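Local coordinates for protein maquette-3 (Escherichia coli, PDB 6Z0C) that is an artificial four-helix bundle, probably designed to test how charged networks buried in a hydrophobic core affect protein stability, at residues Q11-E16 / Q184-T189; Q19-I24 / E81-L86; Q25-E30 / R170-L175; L121-Q126 / K178-V183. All blocks are in the same frame, centred on the assembly; numbering follows the deposited sequence.

Contact 1 (Q11-E16 / Q184-T189)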
loop_
_atom_site.group_PDB
_atom_site.type_symbol
_atom_site.label_atom_id
_atom_site.label_comp_id
_atom_site.label_asym_id
_atom_site.label_seq_id
_atom_site.Cartn_x
_atom_site.Cartn_y
_atom_site.Cartn_z
ATOM N N GLN A 11 -10.880 19.623 4.002
ATOM C CA GLN A 11 -9.458 19.857 4.372
ATOM C C GLN A 11 -9.004 18.781 5.367
ATOM O O GLN A 11 -7.877 18.291 5.205
ATOM C CB GLN A 11 -9.282 21.275 4.921
ATOM C CG GLN A 11 -9.418 22.346 3.848
ATOM C CD GLN A 11 -8.272 22.306 2.867
ATOM O OE1 GLN A 11 -8.370 21.728 1.788
ATOM N NE2 GLN A 11 -7.158 22.901 3.257
ATOM N N GLN A 12 -9.860 18.414 6.328
ATOM C CA GLN A 12 -9.581 17.357 7.339
ATOM C C GLN A 12 -9.333 16.018 6.629
ATOM O O GLN A 12 -8.377 15.316 7.016
ATOM C CB GLN A 12 -10.725 17.254 8.352
ATOM C CG GLN A 12 -10.618 18.256 9.493
ATOM C CD GLN A 12 -9.651 17.825 10.570
ATOM O OE1 GLN A 12 -8.677 18.513 10.865
ATOM N NE2 GLN A 12 -9.919 16.679 11.175
ATOM N N LEU A 13 -10.144 15.687 5.620
ATOM C CA LEU A 13 -10.024 14.424 4.842
ATOM C C LEU A 13 -8.722 14.442 4.038
ATOM O O LEU A 13 -8.052 13.408 4.006
ATOM C CB LEU A 13 -11.231 14.247 3.916
ATOM C CG LEU A 13 -12.561 13.943 4.600
ATOM C CD1 LEU A 13 -13.685 13.935 3.579
ATOM C CD2 LEU A 13 -12.513 12.624 5.359
ATOM N N ILE A 14 -8.381 15.572 3.408
ATOM C CA ILE A 14 -7.111 15.712 2.635
ATOM C C ILE A 14 -5.945 15.448 3.595
ATOM O O ILE A 14 -5.042 14.667 3.227
ATOM C CB ILE A 14 -6.999 17.092 1.951
ATOM C CG1 ILE A 14 -8.082 17.302 0.887
ATOM C CG2 ILE A 14 -5.602 17.302 1.382
ATOM C CD1 ILE A 14 -7.932 16.439 -0.345
ATOM N N GLN A 15 -5.973 16.059 4.784
ATOM C CA GLN A 15 -4.871 15.970 5.781
ATOM C C GLN A 15 -4.755 14.523 6.275
ATOM O O GLN A 15 -3.625 14.005 6.319
ATOM C CB GLN A 15 -5.097 16.940 6.942
ATOM C CG GLN A 15 -3.973 16.939 7.976
ATOM C CD GLN A 15 -2.621 17.304 7.407
ATOM O OE1 GLN A 15 -2.000 16.536 6.674
ATOM N NE2 GLN A 15 -2.134 18.479 7.772
ATOM N N GLU A 16 -5.886 13.903 6.627
ATOM C CA GLU A 16 -5.966 12.493 7.092
ATOM C C GLU A 16 -5.351 11.571 6.030
ATOM O O GLU A 16 -4.536 10.703 6.396
ATOM C CB GLU A 16 -7.418 12.123 7.400
ATOM C CG GLU A 16 -7.559 10.830 8.174
ATOM C CD GLU A 16 -8.987 10.438 8.521
ATOM O OE1 GLU A 16 -9.202 9.254 8.823
ATOM O OE2 GLU A 16 -9.878 11.314 8.490
ATOM N N GLN A 184 -13.773 7.479 -0.898
ATOM C CA GLN A 184 -15.260 7.519 -0.905
ATOM C C GLN A 184 -15.750 8.743 -0.120
ATOM O O GLN A 184 -16.661 9.426 -0.621
ATOM C CB GLN A 184 -15.836 6.215 -0.351
ATOM C CG GLN A 184 -15.584 5.016 -1.251
ATOM C CD GLN A 184 -16.033 5.249 -2.673
ATOM O OE1 GLN A 184 -17.073 5.851 -2.927
ATOM N NE2 GLN A 184 -15.237 4.779 -3.619
ATOM N N LYS A 185 -15.173 9.014 1.056
ATOM C CA LYS A 185 -15.535 10.199 1.884
ATOM C C LYS A 185 -15.243 11.485 1.102
ATOM O O LYS A 185 -16.084 12.398 1.143
ATOM C CB LYS A 185 -14.780 10.203 3.214
ATOM C CG LYS A 185 -15.163 9.082 4.167
ATOM C CD LYS A 185 -14.546 9.238 5.540
ATOM C CE LYS A 185 -14.988 8.170 6.516
ATOM N NZ LYS A 185 -16.452 8.207 6.745
ATOM N N LEU A 186 -14.098 11.561 0.417
ATOM C CA LEU A 186 -13.730 12.754 -0.390
ATOM C C LEU A 186 -14.745 12.930 -1.530
ATOM O O LEU A 186 -15.148 14.076 -1.767
ATOM C CB LEU A 186 -12.292 12.613 -0.896
ATOM C CG LEU A 186 -11.221 12.953 0.141
ATOM C CD1 LEU A 186 -9.852 12.454 -0.290
ATOM C CD2 LEU A 186 -11.179 14.450 0.403
ATOM N N GLN A 187 -15.173 11.838 -2.172
ATOM C CA GLN A 187 -16.200 11.857 -3.253
ATOM C C GLN A 187 -17.540 12.347 -2.681
ATOM O O GLN A 187 -18.234 13.102 -3.382
ATOM C CB GLN A 187 -16.349 10.475 -3.895
ATOM C CG GLN A 187 -15.187 10.080 -4.796
ATOM C CD GLN A 187 -15.421 10.400 -6.254
ATOM O OE1 GLN A 187 -16.022 11.415 -6.608
ATOM N NE2 GLN A 187 -14.933 9.530 -7.120
ATOM N N GLN A 188 -17.896 11.928 -1.461
ATOM C CA GLN A 188 -19.138 12.362 -0.762
ATOM C C GLN A 188 -19.049 13.861 -0.439
ATOM O O GLN A 188 -20.040 14.580 -0.673
ATOM C CB GLN A 188 -19.368 11.547 0.511
ATOM C CG GLN A 188 -19.869 10.136 0.243
ATOM C CD GLN A 188 -20.015 9.329 1.508
ATOM O OE1 GLN A 188 -19.256 9.491 2.460
ATOM N NE2 GLN A 188 -20.999 8.445 1.526
ATOM N N THR A 189 -17.909 14.319 0.087
ATOM C CA THR A 189 -17.676 15.745 0.436
ATOM C C THR A 189 -17.621 16.559 -0.860
ATOM O O THR A 189 -18.200 17.662 -0.884
ATOM C CB THR A 189 -16.423 15.923 1.302
ATOM O OG1 THR A 189 -16.602 15.135 2.479
ATOM C CG2 THR A 189 -16.182 17.362 1.694
#
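Leu13 and Leu186 meet as alkyl groups, neither segment bringing a ring to the contact; the aromatic rings at hand, Phe10 and Phe17 from neighbouring turns of helix 4-48, touch Leu186. The contact is knobs-into-holes packing in an antiparallel four-helix bundle, joining its first and last helices with short-segment axes 10.0 Å apart at 160°. Leu13 is the knob, and Leu182, Lys185, Leu186 and Thr189 frame the hole. A chi1 of -70° sets Leu13 CG anti to the carbonyl carbon, and its two methyls lie against helix 152-194. CB lies 3.5 Å from Leu186 CD2, while CD2 rests on the aliphatic start of Lys185, 3.9 Å from its CB. The two side chains cross at about a right angle, and the Lys185 chain then turns off from Leu13 toward its ammonium group. Ile14 CD1 flanks the same Leu186 methyl, 3.9 Å from Leu186 CD2, crossing that side chain at about a right angle, and also packs on Leu86 of helix 52-99. An alanine at Leu13 would keep the CB contact, but would probably open a gap over Lys185 and Thr189 where the two methyls had been. Thr189 OG1 is hydrogen-bonded to Glu9 OE1 of helix 4-48. That same OG1 lies 3.3 Å from Leu13 CD1.

Contact 2 (Q19-I24 / E81-L86)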
loop_
_atom_site.group_PDB
_atom_site.type_symbol
_atom_site.label_atom_id
_atom_site.label_comp_id
_atom_site.label_asym_id
_atom_site.label_seq_id
_atom_site.Cartn_x
_atom_site.Cartn_y
_atom_site.Cartn_z
ATOM N N GLN A 19 -1.526 12.133 5.692
ATOM C CA GLN A 19 -0.891 11.438 6.845
ATOM C C GLN A 19 -0.904 9.924 6.598
ATOM O O GLN A 19 0.104 9.272 6.907
ATOM C CB GLN A 19 -1.587 11.801 8.158
ATOM C CG GLN A 19 -1.290 13.222 8.619
ATOM C CD GLN A 19 -1.746 13.491 10.031
ATOM O OE1 GLN A 19 -1.832 12.589 10.863
ATOM N NE2 GLN A 19 -2.035 14.752 10.318
ATOM N N LEU A 20 -1.993 9.384 6.043
ATOM C CA LEU A 20 -2.121 7.928 5.778
ATOM C C LEU A 20 -1.082 7.504 4.734
ATOM O O LEU A 20 -0.436 6.466 4.938
ATOM C CB LEU A 20 -3.546 7.607 5.318
ATOM C CG LEU A 20 -3.824 6.140 5.005
ATOM C CD1 LEU A 20 -3.463 5.249 6.185
ATOM C CD2 LEU A 20 -5.284 5.948 4.616
ATOM N N LEU A 21 -0.901 8.285 3.668
ATOM C CA LEU A 21 0.080 7.950 2.600
ATOM C C LEU A 21 1.501 8.005 3.177
ATOM O O LEU A 21 2.329 7.164 2.774
ATOM C CB LEU A 21 -0.100 8.896 1.411
ATOM C CG LEU A 21 -1.319 8.613 0.532
ATOM C CD1 LEU A 21 -1.539 9.740 -0.465
ATOM C CD2 LEU A 21 -1.184 7.280 -0.192
ATOM N N GLN A 22 1.765 8.919 4.114
ATOM C CA GLN A 22 3.072 9.001 4.824
ATOM C C GLN A 22 3.260 7.725 5.654
ATOM O O GLN A 22 4.358 7.139 5.594
ATOM C CB GLN A 22 3.148 10.264 5.683
ATOM C CG GLN A 22 3.279 11.543 4.868
ATOM C CD GLN A 22 3.249 12.788 5.723
ATOM O OE1 GLN A 22 3.531 12.754 6.919
ATOM N NE2 GLN A 22 2.907 13.908 5.107
ATOM N N GLU A 23 2.223 7.303 6.383
ATOM C CA GLU A 23 2.225 6.059 7.200
ATOM C C GLU A 23 2.481 4.853 6.286
ATOM O O GLU A 23 3.280 3.981 6.663
ATOM C CB GLU A 23 0.905 5.917 7.961
ATOM C CG GLU A 23 0.872 4.729 8.903
ATOM C CD GLU A 23 -0.360 4.649 9.788
ATOM O OE1 GLU A 23 -1.317 5.425 9.551
ATOM O OE2 GLU A 23 -0.364 3.808 10.709
ATOM N N ILE A 24 1.826 4.807 5.125
ATOM C CA ILE A 24 2.021 3.741 4.098
ATOM C C ILE A 24 3.488 3.742 3.634
ATOM O O ILE A 24 4.093 2.658 3.595
ATOM C CB ILE A 24 1.025 3.917 2.935
ATOM C CG1 ILE A 24 -0.374 3.450 3.349
ATOM C CG2 ILE A 24 1.523 3.214 1.683
ATOM C CD1 ILE A 24 -1.468 3.809 2.373
ATOM N N GLU A 81 2.810 8.880 -6.320
ATOM C CA GLU A 81 1.881 9.319 -7.399
ATOM C C GLU A 81 0.521 9.679 -6.780
ATOM O O GLU A 81 -0.059 10.707 -7.172
ATOM C CB GLU A 81 1.774 8.217 -8.454
ATOM C CG GLU A 81 0.938 8.591 -9.664
ATOM C CD GLU A 81 0.822 7.489 -10.704
ATOM O OE1 GLU A 81 1.701 6.602 -10.731
ATOM O OE2 GLU A 81 -0.152 7.517 -11.482
ATOM N N ALA A 82 0.038 8.874 -5.831
ATOM C CA ALA A 82 -1.210 9.132 -5.074
ATOM C C ALA A 82 -1.091 10.462 -4.319
ATOM O O ALA A 82 -2.065 11.219 -4.312
ATOM C CB ALA A 82 -1.505 7.985 -4.139
ATOM N N GLN A 83 0.066 10.738 -3.709
ATOM C CA GLN A 83 0.293 11.975 -2.912
ATOM C C GLN A 83 0.197 13.190 -3.846
ATOM O O GLN A 83 -0.430 14.191 -3.446
ATOM C CB GLN A 83 1.624 11.899 -2.158
ATOM C CG GLN A 83 1.606 12.637 -0.823
ATOM C CD GLN A 83 2.225 11.855 0.314
ATOM O OE1 GLN A 83 1.648 11.744 1.397
ATOM N NE2 GLN A 83 3.413 11.313 0.079
ATOM N N GLN A 84 0.764 13.085 -5.054
ATOM C CA GLN A 84 0.744 14.151 -6.095
ATOM C C GLN A 84 -0.701 14.377 -6.564
ATOM O O GLN A 84 -1.121 15.547 -6.634
ATOM C CB GLN A 84 1.680 13.782 -7.249
ATOM C CG GLN A 84 3.154 13.889 -6.876
ATOM C CD GLN A 84 4.076 13.146 -7.814
ATOM O OE1 GLN A 84 3.646 12.514 -8.779
ATOM N NE2 GLN A 84 5.368 13.218 -7.531
ATOM N N LEU A 85 -1.441 13.304 -6.856
ATOM C CA LEU A 85 -2.868 13.381 -7.279
ATOM C C LEU A 85 -3.717 13.972 -6.148
ATOM O O LEU A 85 -4.642 14.744 -6.451
ATOM C CB LEU A 85 -3.368 11.987 -7.667
ATOM C CG LEU A 85 -2.761 11.397 -8.939
ATOM C CD1 LEU A 85 -3.144 9.933 -9.080
ATOM C CD2 LEU A 85 -3.188 12.180 -10.174
ATOM N N LEU A 86 -3.407 13.641 -4.892
ATOM C CA LEU A 86 -4.149 14.146 -3.708
ATOM C C LEU A 86 -4.011 15.675 -3.604
ATOM O O LEU A 86 -5.007 16.335 -3.268
ATOM C CB LEU A 86 -3.629 13.444 -2.452
ATOM C CG LEU A 86 -4.360 13.781 -1.155
ATOM C CD1 LEU A 86 -5.844 13.452 -1.248
ATOM C CD2 LEU A 86 -3.724 13.049 0.014
#
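Leu21 sends its branch toward the helical turn holding Ala82, Gln83 and Leu86. CG stands anti to the carbonyl carbon (chi1 -75°), and the two methyls divide the work: CD2 sits 4.0 Å from Ala82 CB, and CD1 lies over the Gln83 backbone, 3.8 Å from its CA. CD1 also meets Leu86 CD2 at 4.0 Å. The Leu86 side chain packs further on Phe17 and Gln18 of helix 4-48. This is the seam between the first two helices of the four-helix bundle, where the axes of the two short segments are antiparallel at 170°. Toward the outside of the seam the Gln83 chain bends at chi2 (135°), bringing its amide carbon CD within 3.9 Å of Leu21 CB. Gln22, extended beyond CG, crosses that side chain at about a right angle, and the two amide planes are well turned from each other.

Contact 3 (Q25-E30 / R170-L175)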
loop_
_atom_site.group_PDB
_atom_site.type_symbol
_atom_site.label_atom_id
_atom_site.label_comp_id
_atom_site.label_asym_id
_atom_site.label_seq_id
_atom_site.Cartn_x
_atom_site.Cartn_y
_atom_site.Cartn_z
ATOM N N GLN A 25 4.042 4.901 3.284
ATOM C CA GLN A 25 5.447 5.005 2.795
ATOM C C GLN A 25 6.415 4.525 3.885
ATOM O O GLN A 25 7.387 3.817 3.541
ATOM C CB GLN A 25 5.760 6.430 2.334
ATOM C CG GLN A 25 4.920 6.858 1.139
ATOM C CD GLN A 25 5.711 7.647 0.126
ATOM O OE1 GLN A 25 6.140 8.769 0.388
ATOM N NE2 GLN A 25 5.904 7.062 -1.045
ATOM N N GLN A 26 6.161 4.876 5.148
ATOM C CA GLN A 26 7.013 4.455 6.293
ATOM C C GLN A 26 6.920 2.935 6.465
ATOM O O GLN A 26 7.972 2.311 6.693
ATOM C CB GLN A 26 6.622 5.179 7.584
ATOM C CG GLN A 26 7.494 4.806 8.780
ATOM C CD GLN A 26 8.960 5.097 8.556
ATOM O OE1 GLN A 26 9.330 6.038 7.855
ATOM N NE2 GLN A 26 9.814 4.284 9.156
ATOM N N LEU A 27 5.719 2.357 6.370
ATOM C CA LEU A 27 5.527 0.891 6.542
ATOM C C LEU A 27 6.226 0.153 5.393
ATOM O O LEU A 27 6.869 -0.866 5.662
ATOM C CB LEU A 27 4.034 0.552 6.628
ATOM C CG LEU A 27 3.696 -0.935 6.757
ATOM C CD1 LEU A 27 4.532 -1.612 7.835
ATOM C CD2 LEU A 27 2.212 -1.127 7.049
ATOM N N ILE A 28 6.149 0.666 4.161
ATOM C CA ILE A 28 6.873 0.070 3.000
ATOM C C ILE A 28 8.380 0.080 3.288
ATOM O O ILE A 28 9.032 -0.946 3.018
ATOM C CB ILE A 28 6.538 0.786 1.681
ATOM C CG1 ILE A 28 5.095 0.517 1.248
ATOM C CG2 ILE A 28 7.527 0.375 0.602
ATOM C CD1 ILE A 28 4.593 1.449 0.174
ATOM N N ARG A 29 8.917 1.187 3.808
ATOM C CA ARG A 29 10.362 1.302 4.157
ATOM C C ARG A 29 10.719 0.219 5.184
ATOM O O ARG A 29 11.770 -0.417 5.017
ATOM C CB ARG A 29 10.703 2.703 4.673
ATOM C CG ARG A 29 10.928 3.729 3.572
ATOM C CD ARG A 29 11.639 4.970 4.081
ATOM N NE ARG A 29 10.776 5.727 4.975
ATOM C CZ ARG A 29 9.860 6.615 4.592
ATOM N NH1 ARG A 29 9.125 7.230 5.503
ATOM N NH2 ARG A 29 9.680 6.893 3.310
ATOM N N GLU A 30 9.865 0.003 6.191
ATOM C CA GLU A 30 10.088 -1.012 7.257
ATOM C C GLU A 30 10.033 -2.415 6.640
ATOM O O GLU A 30 10.864 -3.257 7.023
ATOM C CB GLU A 30 9.084 -0.829 8.396
ATOM C CG GLU A 30 9.375 0.407 9.230
ATOM C CD GLU A 30 8.297 0.836 10.212
ATOM O OE1 GLU A 30 8.569 1.762 11.006
ATOM O OE2 GLU A 30 7.190 0.262 10.175
ATOM N N ARG A 170 -0.214 -7.493 6.319
ATOM C CA ARG A 170 -1.651 -7.368 6.695
ATOM C C ARG A 170 -1.931 -5.953 7.204
ATOM O O ARG A 170 -3.027 -5.431 6.941
ATOM C CB ARG A 170 -2.031 -8.380 7.776
ATOM C CG ARG A 170 -1.966 -9.818 7.299
ATOM C CD ARG A 170 -2.845 -10.708 8.143
ATOM N NE ARG A 170 -2.488 -12.096 7.939
ATOM C CZ ARG A 170 -2.830 -12.826 6.882
ATOM N NH1 ARG A 170 -3.558 -12.309 5.904
ATOM N NH2 ARG A 170 -2.442 -14.088 6.816
ATOM N N GLU A 171 -0.983 -5.374 7.940
ATOM C CA GLU A 171 -1.073 -3.979 8.442
ATOM C C GLU A 171 -1.139 -3.039 7.231
ATOM O O GLU A 171 -1.983 -2.127 7.235
ATOM C CB GLU A 171 0.111 -3.681 9.366
ATOM C CG GLU A 171 -0.241 -2.781 10.532
ATOM C CD GLU A 171 -1.319 -3.327 11.454
ATOM O OE1 GLU A 171 -1.063 -4.342 12.136
ATOM O OE2 GLU A 171 -2.417 -2.744 11.477
ATOM N N LEU A 172 -0.309 -3.287 6.216
ATOM C CA LEU A 172 -0.247 -2.472 4.974
ATOM C C LEU A 172 -1.570 -2.605 4.207
ATOM O O LEU A 172 -2.093 -1.566 3.771
ATOM C CB LEU A 172 0.949 -2.926 4.134
ATOM C CG LEU A 172 1.162 -2.191 2.812
ATOM C CD1 LEU A 172 1.247 -0.686 3.021
ATOM C CD2 LEU A 172 2.410 -2.704 2.113
ATOM N N LEU A 173 -2.110 -3.823 4.070
ATOM C CA LEU A 173 -3.440 -4.045 3.430
ATOM C C LEU A 173 -4.493 -3.175 4.126
ATOM O O LEU A 173 -5.280 -2.534 3.413
ATOM C CB LEU A 173 -3.838 -5.525 3.487
ATOM C CG LEU A 173 -3.455 -6.376 2.279
ATOM C CD1 LEU A 173 -4.002 -7.789 2.428
ATOM C CD2 LEU A 173 -3.949 -5.757 0.978
ATOM N N GLN A 174 -4.512 -3.151 5.463
ATOM C CA GLN A 174 -5.501 -2.366 6.255
ATOM C C GLN A 174 -5.377 -0.869 5.927
ATOM O O GLN A 174 -6.421 -0.204 5.810
ATOM C CB GLN A 174 -5.326 -2.617 7.751
ATOM C CG GLN A 174 -5.752 -4.016 8.173
ATOM C CD GLN A 174 -5.468 -4.287 9.628
ATOM O OE1 GLN A 174 -5.989 -3.610 10.512
ATOM N NE2 GLN A 174 -4.652 -5.296 9.889
ATOM N N LEU A 175 -4.154 -0.347 5.806
ATOM C CA LEU A 175 -3.923 1.089 5.498
ATOM C C LEU A 175 -4.466 1.398 4.099
ATOM O O LEU A 175 -5.054 2.470 3.935
ATOM C CB LEU A 175 -2.432 1.431 5.609
ATOM C CG LEU A 175 -1.800 1.255 6.990
ATOM C CD1 LEU A 175 -0.352 1.721 6.980
ATOM C CD2 LEU A 175 -2.582 1.978 8.076
#
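Leu27 is a knob seated in a hole made by Gln168, Glu171, Leu172 and Leu175. One methyl does the touching. CG stands anti to the backbone N (chi1 178°), and the CD2 it carries lies against the opposing main chain, 3.4 Å from Leu172 N. Its 3.5 Å distance to Leu172 CA is tighter than ordinary carbon packing. The same methyl has Leu172 CB at 3.7 Å and Leu175 CD1 at 3.8 Å, with Glu171 CB at one side of the hole. Here, in the four-helix bundle, the segment axes of helices 4-48 and 152-194 run antiparallel at 162°. Ile28 adds a looser touch, CG1 to Leu172 CD2 at 4.3 Å, and leans on Phe125 of helix 105-144. Along the solvent side of helix 4-48, Arg29 NH1 gives a 2.6 Å hydrogen bond to Gln26 OE1, which lies near the guanidinium plane. Gln25 O sits over the centre of one guanidinium face.

Contact 4 (L121-Q126 / K178-V183)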
loop_
_atom_site.group_PDB
_atom_site.type_symbol
_atom_site.label_atom_id
_atom_site.label_comp_id
_atom_site.label_asym_id
_atom_site.label_seq_id
_atom_site.Cartn_x
_atom_site.Cartn_y
_atom_site.Cartn_z
ATOM N N LEU A 121 -5.280 3.539 -8.511
ATOM C CA LEU A 121 -3.923 3.336 -7.923
ATOM C C LEU A 121 -4.029 2.461 -6.667
ATOM O O LEU A 121 -3.196 1.549 -6.514
ATOM C CB LEU A 121 -3.277 4.683 -7.574
ATOM C CG LEU A 121 -2.745 5.521 -8.737
ATOM C CD1 LEU A 121 -2.086 6.785 -8.208
ATOM C CD2 LEU A 121 -1.762 4.740 -9.598
ATOM N N LEU A 122 -5.002 2.735 -5.795
ATOM C CA LEU A 122 -5.189 1.999 -4.512
ATOM C C LEU A 122 -5.643 0.560 -4.786
ATOM O O LEU A 122 -5.219 -0.340 -4.034
ATOM C CB LEU A 122 -6.219 2.721 -3.642
ATOM C CG LEU A 122 -5.831 4.117 -3.161
ATOM C CD1 LEU A 122 -6.995 4.751 -2.421
ATOM C CD2 LEU A 122 -4.588 4.081 -2.284
ATOM N N GLN A 123 -6.488 0.350 -5.796
ATOM C CA GLN A 123 -6.989 -1.002 -6.166
ATOM C C GLN A 123 -5.808 -1.847 -6.662
ATOM O O GLN A 123 -5.679 -2.993 -6.201
ATOM C CB GLN A 123 -8.137 -0.893 -7.171
ATOM C CG GLN A 123 -9.438 -0.455 -6.516
ATOM C CD GLN A 123 -10.566 -0.239 -7.495
ATOM O OE1 GLN A 123 -10.464 -0.559 -8.677
ATOM N NE2 GLN A 123 -11.660 0.314 -7.000
ATOM N N LYS A 124 -4.971 -1.289 -7.542
ATOM C CA LYS A 124 -3.715 -1.917 -8.043
ATOM C C LYS A 124 -2.820 -2.241 -6.843
ATOM O O LYS A 124 -2.356 -3.395 -6.725
ATOM C CB LYS A 124 -3.033 -0.972 -9.040
ATOM C CG LYS A 124 -1.656 -1.392 -9.542
ATOM C CD LYS A 124 -0.948 -0.281 -10.306
ATOM C CE LYS A 124 0.553 -0.458 -10.415
ATOM N NZ LYS A 124 0.948 -1.056 -11.713
ATOM N N PHE A 125 -2.613 -1.251 -5.974
ATOM C CA PHE A 125 -1.821 -1.348 -4.723
ATOM C C PHE A 125 -2.303 -2.547 -3.894
ATOM O O PHE A 125 -1.468 -3.395 -3.529
ATOM C CB PHE A 125 -1.934 -0.038 -3.943
ATOM C CG PHE A 125 -0.832 0.202 -2.949
ATOM C CD1 PHE A 125 0.031 1.276 -3.096
ATOM C CD2 PHE A 125 -0.659 -0.643 -1.867
ATOM C CE1 PHE A 125 1.041 1.500 -2.175
ATOM C CE2 PHE A 125 0.355 -0.418 -0.948
ATOM C CZ PHE A 125 1.201 0.651 -1.107
ATOM N N GLN A 126 -3.606 -2.617 -3.602
ATOM C CA GLN A 126 -4.208 -3.697 -2.772
ATOM C C GLN A 126 -3.933 -5.059 -3.423
ATOM O O GLN A 126 -3.508 -5.975 -2.694
ATOM C CB GLN A 126 -5.711 -3.486 -2.561
ATOM C CG GLN A 126 -6.380 -4.656 -1.845
ATOM C CD GLN A 126 -7.766 -4.350 -1.331
ATOM O OE1 GLN A 126 -8.354 -3.316 -1.639
ATOM N NE2 GLN A 126 -8.305 -5.264 -0.538
ATOM N N LYS A 178 -8.163 1.551 4.359
ATOM C CA LYS A 178 -8.496 2.869 4.971
ATOM C C LYS A 178 -8.428 3.964 3.899
ATOM O O LYS A 178 -9.303 4.849 3.899
ATOM C CB LYS A 178 -7.558 3.215 6.132
ATOM C CG LYS A 178 -7.823 2.450 7.421
ATOM C CD LYS A 178 -7.034 2.974 8.598
ATOM C CE LYS A 178 -7.247 2.169 9.860
ATOM N NZ LYS A 178 -6.259 2.533 10.901
ATOM N N ALA A 179 -7.427 3.911 3.020
ATOM C CA ALA A 179 -7.242 4.896 1.930
ATOM C C ALA A 179 -8.465 4.854 1.004
ATOM O O ALA A 179 -8.944 5.933 0.604
ATOM C CB ALA A 179 -5.959 4.623 1.185
ATOM N N GLN A 180 -8.971 3.657 0.695
ATOM C CA GLN A 180 -10.141 3.489 -0.211
ATOM C C GLN A 180 -11.397 4.056 0.470
ATOM O O GLN A 180 -12.227 4.633 -0.251
ATOM C CB GLN A 180 -10.261 2.033 -0.664
ATOM C CG GLN A 180 -9.156 1.642 -1.637
ATOM C CD GLN A 180 -9.220 0.198 -2.067
ATOM O OE1 GLN A 180 -10.095 -0.201 -2.829
ATOM N NE2 GLN A 180 -8.275 -0.596 -1.590
ATOM N N GLN A 181 -11.503 3.961 1.801
ATOM C CA GLN A 181 -12.575 4.631 2.591
ATOM C C GLN A 181 -12.482 6.149 2.420
ATOM O O GLN A 181 -13.526 6.789 2.237
ATOM C CB GLN A 181 -12.469 4.350 4.090
ATOM C CG GLN A 181 -13.114 3.055 4.535
ATOM C CD GLN A 181 -12.904 2.841 6.013
ATOM O OE1 GLN A 181 -11.955 2.186 6.430
ATOM N NE2 GLN A 181 -13.770 3.428 6.823
ATOM N N LEU A 182 -11.275 6.704 2.531
ATOM C CA LEU A 182 -11.056 8.172 2.457
ATOM C C LEU A 182 -11.414 8.673 1.054
ATOM O O LEU A 182 -11.961 9.784 0.966
ATOM C CB LEU A 182 -9.606 8.507 2.819
ATOM C CG LEU A 182 -9.254 8.377 4.300
ATOM C CD1 LEU A 182 -7.800 8.759 4.539
ATOM C CD2 LEU A 182 -10.171 9.232 5.163
ATOM N N VAL A 183 -11.128 7.891 0.008
ATOM C CA VAL A 183 -11.494 8.249 -1.397
ATOM C C VAL A 183 -13.015 8.419 -1.467
ATOM O O VAL A 183 -13.470 9.410 -2.052
ATOM C CB VAL A 183 -11.003 7.209 -2.422
ATOM C CG1 VAL A 183 -11.689 7.388 -3.774
ATOM C CG2 VAL A 183 -9.495 7.251 -2.584
#
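Gln180 NE2 donates a hydrogen bond to Gln126 OE1, at 2.7 Å and with an N-H...O angle of 158°. The acceptor lies close to the Gln180 amide plane, whereas the donor is tilted 29° from the Gln126 carbonyl plane; the two amides are turned 73° apart. Both chains run extended beyond CG and cross at about a right angle. In Gln126 CG is anti to the backbone N, and the side chain lies among Leu173, Val176, Gln177 and Gln180. Beside the bond, Gln180 CG lies against Leu122 CB at 3.7 Å, so the glutamine stem is part of the apolar seam. Leu122 continues inward: CD1 is 3.5 Å from Val183 CG2, and CD2 is 3.8 Å from Ala179 CB. Behind these, Phe17 and Leu20 of helix 4-48 pack on Val183 and Ala179. The whole joins the last two helices of the antiparallel four-helix bundle. An alanine at Gln180 would probably leave Gln126 OE1 without this donor and bare the flank of Leu122 CB once covered by the stem. A single short amide-amide bond at the partly buried margin of an apolar seam of leucine, valine and alanine thus pairs polar groups between the helices, while the direction of N-H to C=O favours one rotation of each amide.

In the fold
All four contacts lie in one antiparallel four-helix bundle made by a single chain. Contacts 1, 2 and 3 follow one another along helix 4-48, which meets helix 152-194 in contacts 1 and 3 and helix 52-99 in contact 2; contact 4 joins helices 105-144 and 152-194. Contacts 1 and 3 lie 21 Å apart, centre to centre, and do not touch, but contacts 2 and 4, 10 Å apart, bridge the space. Leu20 packs on Leu182, Leu85 meets Leu121, and Ile24 touches Leu175. Contact 1 ties the chain's first and last helices, enclosing the other three contacts in sequence. The seams thus share one continuous core.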